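PDB 4Q5W: protein tudor from Drosophila melanogaster, which is required for germ-cell formation and abdominal segmentation, probably through piRNA-guided transposon repression with Piwi proteins, this piece being its extended Tudor 9, a methylarginine-reader type of domain. Local coordinates for residues F144-K147 against S148-P151. Residues are numbered along the deposited sequence; the frame is centred on the assembly and turned at random.
Sequences FVNK and SASP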
ATOM      1  N   PHE A 144       6.292  10.329  13.928  1.00 20.07           N
ATOM      2  CA  PHE A 144       7.503  10.412  13.109  1.00 21.95           C
ATOM      3  C   PHE A 144       8.812  10.377  13.890  1.00 19.13           C
ATOM      4  O   PHE A 144       9.054  11.201  14.764  1.00 23.27           O
ATOM      5  CB  PHE A 144       7.454  11.624  12.174  1.00 23.14           C
ATOM      6  CG  PHE A 144       6.488  11.454  11.041  1.00 23.34           C
ATOM      7  CD1 PHE A 144       6.899  10.893   9.851  1.00 26.32           C
ATOM      8  CD2 PHE A 144       5.162  11.817  11.182  1.00 24.17           C
ATOM      9  CE1 PHE A 144       6.011  10.709   8.813  1.00 30.27           C
ATOM     10  CE2 PHE A 144       4.270  11.632  10.148  1.00 23.63           C
ATOM     11  CZ  PHE A 144       4.695  11.079   8.967  1.00 27.59           C
ATOM     12  N   VAL A 145       9.660   9.409  13.554  1.00 19.50           N
ATOM     13  CA  VAL A 145      10.982   9.300  14.156  1.00 22.94           C
ATOM     14  C   VAL A 145      11.974  10.145  13.377  1.00 24.56           C
ATOM     15  O   VAL A 145      12.765  10.887  13.959  1.00 28.29           O
ATOM     16  CB  VAL A 145      11.493   7.852  14.152  1.00 23.91           C
ATOM     17  CG1 VAL A 145      12.842   7.761  14.864  1.00 27.64           C
ATOM     18  CG2 VAL A 145      10.470   6.915  14.790  1.00 28.03           C
ATOM     19  N   ASN A 146      11.933  10.026  12.055  1.00 22.17           N
ATOM     20  CA  ASN A 146      12.842  10.770  11.189  1.00 27.31           C
ATOM     21  C   ASN A 146      12.132  11.198   9.915  1.00 26.80           C
ATOM     22  O   ASN A 146      11.996  10.411   8.981  1.00 25.83           O
ATOM     23  CB  ASN A 146      14.061   9.912  10.834  1.00 32.29           C
ATOM     24  CG  ASN A 146      15.115  10.675  10.029  1.00 36.45           C
ATOM     25  OD1 ASN A 146      14.882  11.788   9.549  1.00 31.35           O
ATOM     26  ND2 ASN A 146      16.281  10.064   9.874  1.00 40.24           N
ATOM     27  N   LYS A 147      11.694  12.453   9.873  1.00 27.65           N
ATOM     28  CA  LYS A 147      10.972  12.963   8.713  1.00 32.96           C
ATOM     29  C   LYS A 147      11.861  13.178   7.488  1.00 35.76           C
ATOM     30  O   LYS A 147      11.383  13.126   6.354  1.00 39.54           O
ATOM     31  CB  LYS A 147      10.243  14.262   9.066  1.00 36.37           C
ATOM     32  CG  LYS A 147       9.099  14.079  10.044  1.00 34.03           C
ATOM     33  CD  LYS A 147       8.346  15.383  10.270  1.00 38.48           C
ATOM     34  CE  LYS A 147       7.215  15.196  11.271  1.00 42.25           C
ATOM     35  NZ  LYS A 147       6.405  16.434  11.444  1.00 48.96           N
ATOM     36  N   SER A 148      13.148  13.412   7.714  1.00 35.08           N
ATOM     37  CA  SER A 148      14.060  13.733   6.615  1.00 40.21           C
ATOM     38  C   SER A 148      14.545  12.494   5.868  1.00 37.88           C
ATOM     39  O   SER A 148      15.147  12.602   4.799  1.00 33.24           O
ATOM     40  CB  SER A 148      15.261  14.534   7.122  1.00 46.16           C
ATOM     41  OG  SER A 148      16.142  13.718   7.876  1.00 50.32           O
ATOM     42  N   ALA A 149      14.286  11.321   6.437  1.00 36.28           N
ATOM     43  CA  ALA A 149      14.649  10.066   5.791  1.00 34.69           C
ATOM     44  C   ALA A 149      13.728   9.755   4.619  1.00 30.93           C
ATOM     45  O   ALA A 149      12.625  10.299   4.516  1.00 29.15           O
ATOM     46  CB  ALA A 149      14.629   8.927   6.797  1.00 34.53           C
ATOM     47  N   SER A 150      14.186   8.872   3.737  1.00 24.98           N
ATOM     48  CA  SER A 150      13.407   8.478   2.576  1.00 26.83           C
ATOM     49  C   SER A 150      13.420   6.956   2.404  1.00 28.56           C
ATOM     50  O   SER A 150      14.412   6.385   1.942  1.00 26.48           O
ATOM     51  CB  SER A 150      13.933   9.156   1.316  1.00 33.25           C
ATOM     52  OG  SER A 150      13.116   8.836   0.203  1.00 38.09           O
ATOM     53  N   PRO A 151      12.313   6.289   2.774  1.00 24.67           N
ATOM     54  CA  PRO A 151      11.081   6.871   3.323  1.00 21.87           C
ATOM     55  C   PRO A 151      11.285   7.380   4.747  1.00 18.26           C
ATOM     56  O   PRO A 151      12.248   6.975   5.402  1.00 17.42           O
ATOM     57  CB  PRO A 151      10.109   5.679   3.335  1.00 21.25           C
ATOM     58  CG  PRO A 151      10.729   4.645   2.422  1.00 24.47           C
ATOM     59  CD  PRO A 151      12.197   4.833   2.595  1.00 20.49           C
TER
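OD1 of Asn146 receives two backbone N-H groups that follow one another in the chain, those of Ser148 and Ala149. The first bond, from Ser148 N to OD1, spans 3.0 Å and defines an Asx turn; the second, from Ala149 N to OD1, spans 3.2 Å. Angles at hydrogen of 128° and 126° make both bonds weak, so the oxygen is shared by two bent bonds, both from one side of the amide plane, Ala149 N nearly above OD1. The backbone bends too: CA of Asn146 lies 5.7 Å from CA of Ala149, and the torsions of Lys147 and Ser148 are those of a type I beta turn. The turn lies within the loop joining antiparallel strands 139-144 and 153-158 in the staphylococcal-nuclease-like (OB-fold) part of the extended Tudor. It shares Asn146 with a classic beta bulge, in which Val145 and Asn146 both face Val153 and hydrogen-bond to it through their backbones. With CG anti to its own N (chi1 -175°), the Asn146 side chain reaches forward beside the turn and brings OD1 to the two amides. Ser148 OG also comes within 2.8 Å of Asn146 OD1. Replacing Asn146 with an alanine would probably leave the Ser148 and Ala149 amides without this acceptor and the turn less firmly fixed. The turn lies at the surface, with Lys147 and Ser148 exposed, and the chain leaves it toward a cis peptide bond preceding Pro151. The amide of Asn146 also makes an apolar contact: the methyl of Ala149 lies over its face, CB 3.7 Å from Asn146 ND2.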